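Long-range contacts in erythrocyte membrane protein 1 (Plasmodium falciparum, PDB 2YK0), which probably binds host-cell surface receptors in rosetting as a parasite adhesin, present here as its N-terminal NTS-DBL1-alpha and CIDR-gamma region: residues E48-G53 against K233-E238; G203-G208 against D218-G223; F649-Y654 against K696-I701. The protein carries 8 engineered substitutions. All coordinates share one frame; numbering follows the deposited sequence.

Contact 1. Residues E48-G53 against K233-E238; sequences EQQLKG and KSLTPE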
loop_
_atom_site.group_PDB
_atom_site.type_symbol
_atom_site.label_atom_id
_atom_site.label_comp_id
_atom_site.label_asym_id
_atom_site.label_seq_id
_atom_site.Cartn_x
_atom_site.Cartn_y
_atom_site.Cartn_z
ATOM N N GLU A 48 -27.762 -26.314 -21.809
ATOM C CA GLU A 48 -26.639 -26.742 -20.968
ATOM C C GLU A 48 -25.620 -27.650 -21.656
ATOM O O GLU A 48 -24.438 -27.343 -21.629
ATOM C CB GLU A 48 -27.148 -27.367 -19.661
ATOM C CG GLU A 48 -26.060 -27.951 -18.779
ATOM C CD GLU A 48 -26.443 -28.179 -17.334
ATOM O OE1 GLU A 48 -27.320 -27.446 -16.816
ATOM O OE2 GLU A 48 -25.840 -29.081 -16.709
ATOM N N GLN A 49 -26.061 -28.728 -22.305
ATOM C CA GLN A 49 -25.116 -29.636 -22.958
ATOM C C GLN A 49 -24.252 -29.053 -24.064
ATOM O O GLN A 49 -23.145 -29.544 -24.288
ATOM C CB GLN A 49 -25.720 -31.010 -23.285
ATOM C CG GLN A 49 -25.486 -32.044 -22.168
ATOM C CD GLN A 49 -25.846 -31.537 -20.779
ATOM O OE1 GLN A 49 -27.016 -31.264 -20.470
ATOM N NE2 GLN A 49 -24.833 -31.348 -19.933
ATOM N N GLN A 50 -24.708 -27.961 -24.685
ATOM C CA GLN A 50 -23.955 -27.259 -25.715
ATOM C C GLN A 50 -22.798 -26.427 -25.088
ATOM O O GLN A 50 -21.787 -26.176 -25.757
ATOM C CB GLN A 50 -24.889 -26.352 -26.517
ATOM C CG GLN A 50 -26.053 -27.061 -27.203
ATOM C CD GLN A 50 -26.478 -26.337 -28.458
ATOM O OE1 GLN A 50 -27.667 -26.120 -28.699
ATOM N NE2 GLN A 50 -25.518 -25.987 -29.306
ATOM N N LEU A 51 -22.937 -26.024 -23.802
ATOM C CA LEU A 51 -21.929 -25.227 -23.085
ATOM C C LEU A 51 -21.022 -26.035 -22.153
ATOM O O LEU A 51 -19.920 -25.583 -21.850
ATOM C CB LEU A 51 -22.553 -24.043 -22.312
ATOM C CG LEU A 51 -23.601 -23.147 -22.993
ATOM C CD1 LEU A 51 -24.282 -22.296 -21.959
ATOM C CD2 LEU A 51 -22.999 -22.258 -24.085
ATOM N N LYS A 52 -21.486 -27.198 -21.663
ATOM C CA LYS A 52 -20.678 -28.071 -20.797
ATOM C C LYS A 52 -19.499 -28.642 -21.603
ATOM O O LYS A 52 -19.707 -29.271 -22.650
ATOM C CB LYS A 52 -21.538 -29.204 -20.173
ATOM C CG LYS A 52 -20.792 -30.215 -19.300
ATOM C CD LYS A 52 -20.405 -29.707 -17.897
ATOM C CE LYS A 52 -18.954 -29.249 -17.801
ATOM N NZ LYS A 52 -18.549 -28.848 -16.420
ATOM N N GLY A 53 -18.288 -28.368 -21.113
ATOM C CA GLY A 53 -17.026 -28.840 -21.678
ATOM C C GLY A 53 -16.618 -30.221 -21.172
ATOM O O GLY A 53 -16.770 -30.543 -19.979
ATOM N N LYS A 233 -21.477 -19.636 -32.929
ATOM C CA LYS A 233 -21.873 -20.151 -34.246
ATOM C C LYS A 233 -22.158 -21.672 -34.191
ATOM O O LYS A 233 -23.197 -22.108 -34.675
ATOM C CB LYS A 233 -20.870 -19.739 -35.338
ATOM C CG LYS A 233 -20.669 -18.227 -35.422
ATOM C CD LYS A 233 -19.638 -17.836 -36.482
ATOM C CE LYS A 233 -19.002 -16.473 -36.217
ATOM N NZ LYS A 233 -17.575 -16.570 -35.770
ATOM N N SER A 234 -21.296 -22.441 -33.494
ATOM C CA SER A 234 -21.405 -23.886 -33.233
ATOM C C SER A 234 -22.740 -24.293 -32.583
ATOM O O SER A 234 -23.160 -25.436 -32.766
ATOM C CB SER A 234 -20.297 -24.337 -32.291
ATOM O OG SER A 234 -19.005 -23.953 -32.733
ATOM N N LEU A 235 -23.385 -23.385 -31.799
ATOM C CA LEU A 235 -24.660 -23.646 -31.105
ATOM C C LEU A 235 -25.787 -24.011 -32.070
ATOM O O LEU A 235 -25.635 -23.781 -33.273
ATOM C CB LEU A 235 -25.103 -22.417 -30.292
ATOM C CG LEU A 235 -24.227 -21.917 -29.149
ATOM C CD1 LEU A 235 -24.753 -20.612 -28.659
ATOM C CD2 LEU A 235 -24.205 -22.889 -27.976
ATOM N N THR A 236 -26.927 -24.537 -31.565
ATOM C CA THR A 236 -28.073 -24.851 -32.438
ATOM C C THR A 236 -28.843 -23.556 -32.788
ATOM O O THR A 236 -28.654 -22.548 -32.089
ATOM C CB THR A 236 -29.025 -25.880 -31.759
ATOM O OG1 THR A 236 -29.576 -25.393 -30.521
ATOM C CG2 THR A 236 -28.404 -27.243 -31.601
ATOM N N PRO A 237 -29.770 -23.553 -33.783
ATOM C CA PRO A 237 -30.571 -22.340 -34.050
ATOM C C PRO A 237 -31.286 -21.772 -32.826
ATOM O O PRO A 237 -31.241 -20.563 -32.621
ATOM C CB PRO A 237 -31.591 -22.811 -35.087
ATOM C CG PRO A 237 -30.949 -23.915 -35.760
ATOM C CD PRO A 237 -30.117 -24.624 -34.734
ATOM N N GLU A 238 -31.905 -22.654 -32.006
ATOM C CA GLU A 238 -32.663 -22.378 -30.765
ATOM C C GLU A 238 -31.812 -21.714 -29.710
ATOM O O GLU A 238 -32.200 -20.684 -29.161
ATOM C CB GLU A 238 -33.236 -23.688 -30.188
ATOM C CG GLU A 238 -34.142 -24.444 -31.163
ATOM C CD GLU A 238 -33.493 -25.316 -32.225
ATOM O OE1 GLU A 238 -32.245 -25.395 -32.267
ATOM O OE2 GLU A 238 -34.244 -25.914 -33.027
#
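The flat carboxamide of Gln50 meets Thr236, the N-cap residue of helix 237-242, mainly through its oxygen: Thr236 OG1 lies in the carbonyl plane of Gln50 and donates to OE1 at 2.7 Å, with a C=O...donor angle of 148°. Thr236 N adds a weak, longer bond to the same OE1, 3.4 Å away, so two donors of one residue hold this oxygen. Gln50 NE2, at the other corner of the amide, is turned to the backbone of Leu235, 3.1 Å from its CA, and to its CD2 methyl; NE2 and Thr236 N, both donors, make no bond. Thr236 OG1 also takes a weak bond from Ala239 N, so the capping hydroxyl receives from the helix while giving to Gln50. Its chi1 of 61° puts OG1 between the backbone N and the carbonyl carbon. Leu235 marks the break between helices 219-234 and 237-242. The contact thus ties the short helical turn 48-51 of the N-terminal segment to a helix junction in the Duffy-binding part. Beside the polar pair lies an apolar patch, where Leu51 and Leu235 share the side chain of Tyr243. Asn263 of helix 252-272 bonds Leu51 O and Gly53 N, fixing the end of the N-terminal turn. The two leucines cross obliquely and meet through single methyl groups, Leu51 CD2 lying 4.1 Å from Leu235 CD2.

Contact 2. Residues G203-G208 against D218-G223; sequences GDIVRG and DKVQKG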
loop_
_atom_site.group_PDB
_atom_site.type_symbol
_atom_site.label_atom_id
_atom_site.label_comp_id
_atom_site.label_asym_id
_atom_site.label_seq_id
_atom_site.Cartn_x
_atom_site.Cartn_y
_atom_site.Cartn_z
ATOM N N GLY A 203 -12.934 -16.663 -13.027
ATOM C CA GLY A 203 -14.313 -16.537 -13.481
ATOM C C GLY A 203 -14.588 -15.190 -14.111
ATOM O O GLY A 203 -14.926 -15.128 -15.293
ATOM N N ASP A 204 -14.356 -14.100 -13.361
ATOM C CA ASP A 204 -14.517 -12.750 -13.891
ATOM C C ASP A 204 -13.686 -12.529 -15.160
ATOM O O ASP A 204 -14.079 -11.735 -16.021
ATOM C CB ASP A 204 -14.126 -11.725 -12.837
ATOM C CG ASP A 204 -15.241 -11.339 -11.907
ATOM O OD1 ASP A 204 -16.214 -12.118 -11.788
ATOM O OD2 ASP A 204 -15.147 -10.262 -11.297
ATOM N N ILE A 205 -12.558 -13.250 -15.285
ATOM C CA ILE A 205 -11.726 -13.177 -16.478
ATOM C C ILE A 205 -12.494 -13.813 -17.618
ATOM O O ILE A 205 -12.782 -13.101 -18.566
ATOM C CB ILE A 205 -10.306 -13.757 -16.266
ATOM C CG1 ILE A 205 -9.390 -12.720 -15.598
ATOM C CG2 ILE A 205 -9.704 -14.258 -17.569
ATOM C CD1 ILE A 205 -8.427 -13.308 -14.631
ATOM N N VAL A 206 -12.906 -15.104 -17.481
ATOM C CA VAL A 206 -13.702 -15.900 -18.448
ATOM C C VAL A 206 -14.903 -15.050 -18.925
ATOM O O VAL A 206 -15.077 -14.841 -20.120
ATOM C CB VAL A 206 -14.219 -17.255 -17.823
ATOM C CG1 VAL A 206 -15.146 -18.001 -18.770
ATOM C CG2 VAL A 206 -13.094 -18.162 -17.364
ATOM N N ARG A 207 -15.693 -14.544 -17.966
ATOM C CA ARG A 207 -16.933 -13.790 -18.154
ATOM C C ARG A 207 -16.820 -12.464 -18.887
ATOM O O ARG A 207 -17.818 -12.028 -19.473
ATOM C CB ARG A 207 -17.667 -13.612 -16.807
ATOM C CG ARG A 207 -17.978 -14.952 -16.153
ATOM C CD ARG A 207 -19.021 -14.916 -15.085
ATOM N NE ARG A 207 -18.406 -14.555 -13.820
ATOM C CZ ARG A 207 -18.809 -14.972 -12.625
ATOM N NH1 ARG A 207 -19.844 -15.803 -12.513
ATOM N NH2 ARG A 207 -18.176 -14.568 -11.529
ATOM N N GLY A 208 -15.637 -11.837 -18.842
ATOM C CA GLY A 208 -15.386 -10.519 -19.412
ATOM C C GLY A 208 -15.589 -9.436 -18.366
ATOM O O GLY A 208 -15.347 -8.255 -18.640
ATOM N N ASP A 218 -4.420 -6.526 -24.508
ATOM C CA ASP A 218 -5.607 -7.258 -24.025
ATOM C C ASP A 218 -5.773 -8.634 -24.680
ATOM O O ASP A 218 -6.823 -8.936 -25.241
ATOM C CB ASP A 218 -6.881 -6.410 -24.174
ATOM C CG ASP A 218 -7.904 -6.505 -23.040
ATOM O OD1 ASP A 218 -7.708 -7.339 -22.114
ATOM O OD2 ASP A 218 -8.888 -5.717 -23.059
ATOM N N LYS A 219 -4.737 -9.468 -24.587
ATOM C CA LYS A 219 -4.662 -10.784 -25.225
ATOM C C LYS A 219 -5.576 -11.866 -24.682
ATOM O O LYS A 219 -6.083 -12.661 -25.483
ATOM C CB LYS A 219 -3.208 -11.278 -25.387
ATOM C CG LYS A 219 -2.125 -10.236 -25.087
ATOM C CD LYS A 219 -1.700 -10.314 -23.621
ATOM C CE LYS A 219 -1.555 -8.981 -22.943
ATOM N NZ LYS A 219 -2.839 -8.379 -22.529
ATOM N N VAL A 220 -5.784 -11.930 -23.346
ATOM C CA VAL A 220 -6.704 -12.928 -22.775
ATOM C C VAL A 220 -8.100 -12.548 -23.265
ATOM O O VAL A 220 -8.765 -13.323 -23.937
ATOM C CB VAL A 220 -6.656 -12.988 -21.224
ATOM C CG1 VAL A 220 -7.773 -13.869 -20.664
ATOM C CG2 VAL A 220 -5.303 -13.476 -20.741
ATOM N N GLN A 221 -8.511 -11.312 -22.971
ATOM C CA GLN A 221 -9.822 -10.844 -23.332
ATOM C C GLN A 221 -10.078 -10.844 -24.822
ATOM O O GLN A 221 -11.123 -11.350 -25.205
ATOM C CB GLN A 221 -10.145 -9.547 -22.619
ATOM C CG GLN A 221 -11.400 -9.616 -21.749
ATOM C CD GLN A 221 -11.469 -10.784 -20.799
ATOM O OE1 GLN A 221 -12.345 -11.631 -20.933
ATOM N NE2 GLN A 221 -10.546 -10.880 -19.839
ATOM N N LYS A 222 -9.095 -10.426 -25.668
ATOM C CA LYS A 222 -9.277 -10.460 -27.122
ATOM C C LYS A 222 -9.495 -11.877 -27.637
ATOM O O LYS A 222 -10.423 -12.094 -28.411
ATOM C CB LYS A 222 -8.140 -9.769 -27.879
ATOM C CG LYS A 222 -8.357 -8.274 -28.048
ATOM C CD LYS A 222 -7.698 -7.720 -29.308
ATOM C CE LYS A 222 -6.316 -7.139 -29.091
ATOM N NZ LYS A 222 -6.334 -5.871 -28.300
ATOM N N GLY A 223 -8.673 -12.820 -27.173
ATOM C CA GLY A 223 -8.769 -14.231 -27.539
ATOM C C GLY A 223 -10.038 -14.889 -27.033
ATOM O O GLY A 223 -10.745 -15.536 -27.802
#
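Ile205 and Val220 make the apolar part of this helix-helix contact; their side chains meet at roughly a right angle, with Ile205 CG2 3.7 Å from Val220 CG1. Both methyls lie anti to their backbone N, on the sides that face each other. Beside them Gln221 sends its carboxamide across, its chain bent at chi2 (50°), to the last turn of helix 189-207. There Gln221 OE1 lies 3.6 Å from Gly208 CA, and Gln221 NE2 is 4.2 Å from Ile205 CG2. Arg256 NH1 hydrogen-bonds Gln221 OE1 and Val206 O, linking the two helices from a third. Gly208, just past the helix, has a positive phi of 93°, a backbone shape that suits glycine, and its N bonds Ile205 O at 3.1 Å. Further out, the same turn is secured on its far side by a salt bridge: Arg207 NH2 meets Asp204 OD1 at 3.1 Å, in the guanidinium plane. Asp204 is also paired with Arg317, and Arg207 makes a cation-pi contact with Trp260. The short segments approach to 10.1 Å between axes at 48°, and a nine-residue loop joins them. In the mainly helical Duffy-binding fold, helix 252-272 lies against the end of helix 189-207 through Trp259 and Trp260 and reaches the start of helix 219-234 through Arg256.

Contact 3. Residues F649-Y654 against K696-I701; sequences FKVKSY and KDIVTI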
loop_
_atom_site.group_PDB
_atom_site.type_symbol
_atom_site.label_atom_id
_atom_site.label_comp_id
_atom_site.label_asym_id
_atom_site.label_seq_id
_atom_site.Cartn_x
_atom_site.Cartn_y
_atom_site.Cartn_z
ATOM N N PHE A 649 28.842 22.945 10.509
ATOM C CA PHE A 649 29.424 21.606 10.642
ATOM C C PHE A 649 28.352 20.566 11.034
ATOM O O PHE A 649 28.431 19.418 10.566
ATOM C CB PHE A 649 30.603 21.620 11.640
ATOM C CG PHE A 649 31.302 20.302 11.926
ATOM C CD1 PHE A 649 32.008 19.636 10.931
ATOM C CD2 PHE A 649 31.297 19.754 13.209
ATOM C CE1 PHE A 649 32.645 18.427 11.200
ATOM C CE2 PHE A 649 31.948 18.549 13.477
ATOM C CZ PHE A 649 32.606 17.890 12.472
ATOM N N LYS A 650 27.338 20.969 11.860
ATOM C CA LYS A 650 26.251 20.062 12.262
ATOM C C LYS A 650 25.425 19.685 11.056
ATOM O O LYS A 650 24.974 18.547 10.937
ATOM C CB LYS A 650 25.362 20.676 13.374
ATOM C CG LYS A 650 24.162 19.815 13.830
ATOM C CD LYS A 650 24.551 18.416 14.328
ATOM C CE LYS A 650 23.425 17.427 14.177
ATOM N NZ LYS A 650 23.939 16.066 13.854
ATOM N N VAL A 651 25.234 20.661 10.163
ATOM C CA VAL A 651 24.473 20.536 8.918
ATOM C C VAL A 651 25.230 19.584 7.968
ATOM O O VAL A 651 24.596 18.697 7.399
ATOM C CB VAL A 651 24.137 21.935 8.324
ATOM C CG1 VAL A 651 23.474 21.834 6.960
ATOM C CG2 VAL A 651 23.236 22.710 9.269
ATOM N N LYS A 652 26.581 19.707 7.880
ATOM C CA LYS A 652 27.408 18.823 7.055
ATOM C C LYS A 652 27.309 17.400 7.586
ATOM O O LYS A 652 26.865 16.518 6.850
ATOM C CB LYS A 652 28.868 19.315 7.000
ATOM C CG LYS A 652 29.452 19.324 5.580
ATOM C CD LYS A 652 30.902 19.814 5.559
ATOM C CE LYS A 652 31.757 19.123 4.519
ATOM N NZ LYS A 652 33.148 18.869 4.991
ATOM N N SER A 653 27.632 17.209 8.895
ATOM C CA SER A 653 27.516 15.937 9.627
ATOM C C SER A 653 26.184 15.215 9.311
ATOM O O SER A 653 26.217 14.082 8.832
ATOM C CB SER A 653 27.665 16.162 11.131
ATOM O OG SER A 653 29.004 16.438 11.513
ATOM N N TYR A 654 25.030 15.902 9.487
ATOM C CA TYR A 654 23.717 15.345 9.141
ATOM C C TYR A 654 23.642 14.956 7.642
ATOM O O TYR A 654 23.238 13.840 7.335
ATOM C CB TYR A 654 22.582 16.317 9.502
ATOM C CG TYR A 654 21.207 15.694 9.375
ATOM C CD1 TYR A 654 20.638 14.989 10.436
ATOM C CD2 TYR A 654 20.481 15.785 8.186
ATOM C CE1 TYR A 654 19.395 14.360 10.308
ATOM C CE2 TYR A 654 19.231 15.169 8.049
ATOM C CZ TYR A 654 18.689 14.461 9.117
ATOM O OH TYR A 654 17.447 13.866 9.013
ATOM N N LYS A 696 28.702 30.380 5.763
ATOM C CA LYS A 696 27.309 30.070 5.443
ATOM C C LYS A 696 27.079 28.560 5.507
ATOM O O LYS A 696 27.894 27.786 4.990
ATOM C CB LYS A 696 26.954 30.579 4.035
ATOM C CG LYS A 696 26.568 32.052 3.967
ATOM C CD LYS A 696 27.052 32.727 2.681
ATOM C CE LYS A 696 26.045 32.677 1.553
ATOM N NZ LYS A 696 26.573 33.301 0.311
ATOM N N ASP A 697 25.972 28.151 6.147
ATOM C CA ASP A 697 25.566 26.752 6.282
ATOM C C ASP A 697 24.937 26.269 4.981
ATOM O O ASP A 697 24.533 27.094 4.149
ATOM C CB ASP A 697 24.517 26.579 7.385
ATOM C CG ASP A 697 24.713 27.375 8.648
ATOM O OD1 ASP A 697 24.574 28.619 8.593
ATOM O OD2 ASP A 697 24.805 26.755 9.719
ATOM N N ILE A 698 24.788 24.928 4.843
ATOM C CA ILE A 698 24.178 24.317 3.662
ATOM C C ILE A 698 22.731 24.764 3.466
ATOM O O ILE A 698 22.336 25.072 2.338
ATOM C CB ILE A 698 24.407 22.785 3.519
ATOM C CG1 ILE A 698 25.833 22.393 4.002
ATOM C CG2 ILE A 698 24.164 22.345 2.052
ATOM C CD1 ILE A 698 26.018 20.977 4.443
ATOM N N VAL A 699 21.978 24.882 4.580
ATOM C CA VAL A 699 20.580 25.332 4.564
ATOM C C VAL A 699 20.497 26.739 3.942
ATOM O O VAL A 699 19.869 26.881 2.893
ATOM C CB VAL A 699 19.881 25.223 5.948
ATOM C CG1 VAL A 699 18.392 25.537 5.848
ATOM C CG2 VAL A 699 20.098 23.853 6.577
ATOM N N THR A 700 21.212 27.734 4.527
ATOM C CA THR A 700 21.258 29.091 3.979
ATOM C C THR A 700 21.698 29.133 2.509
ATOM O O THR A 700 21.006 29.736 1.708
ATOM C CB THR A 700 21.875 30.161 4.916
ATOM O OG1 THR A 700 22.646 31.067 4.137
ATOM C CG2 THR A 700 22.776 29.607 5.959
ATOM N N ILE A 701 22.781 28.445 2.132
ATOM C CA ILE A 701 23.187 28.442 0.720
ATOM C C ILE A 701 22.110 27.834 -0.183
ATOM O O ILE A 701 21.773 28.454 -1.193
ATOM C CB ILE A 701 24.634 27.958 0.415
ATOM C CG1 ILE A 701 24.891 26.553 0.970
ATOM C CG2 ILE A 701 25.688 29.000 0.835
ATOM C CD1 ILE A 701 26.293 26.225 1.362
#
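Val651 and Ile698 carry this contact, their side chains passing alongside each other and pointing opposite ways. The CG1 branch of Val651 does the touching: with chi1 at 174° it stands opposite the backbone N and reaches Ile698 CD1 at 3.7 Å and Ile698 CB, also at 3.7 Å. That methyl rests on the flank of Ile698, touching CB, CG1 and CD1. It also meets the CG2 methyl of Val699 at 4.0 Å, so Val651 fits between two consecutive residues in the first turn of helix 698-716. Ile698 runs its CG1 arm outward in an extended shape, chi2 156°, which carries CD1 over the backbone of the facing helix, 3.7 Å from Lys652 CA. The Lys652 side chain crosses that arm at about a right angle, giving only its aliphatic base to the contact, CG to Ile698 CD1 being 4.0 Å. Its NZ leads away to a long, weak ion pair with Glu656. Asp697 occupies the N-cap position without a side-chain capping bond; instead it has a long, weak ion pair with Lys633. The packing is essentially apolar and belongs to a helix bundle of the CIDR-gamma part. Trp629 of helix 611-636 covers Asp697 and Val699, Trp582 of helix 575-601 touches Val699, and Phe655 closes on Ile698 from the next turn of helix 647-657.

How the contacts relate
Contacts 1 and 2 lie in the same half of the molecule and share helix 219-234: contact 2 uses its first turn, contact 1 its end. Their centres are about 20 Å apart and their nearest atoms about 9 Å, without touching. In sequence, both segments of contact 2 fall between those of contact 1, and helix 252-272 has side chains reaching both. Contact 3 follows later in the chain, across its centre in the CIDR-gamma part, about 77 Å from contact 1 and about 58 Å from contact 2 between centres. The magnesium sites at Ser118, Asn124 and Glu125 and at Glu534 and Ser535 take no part in any of the three.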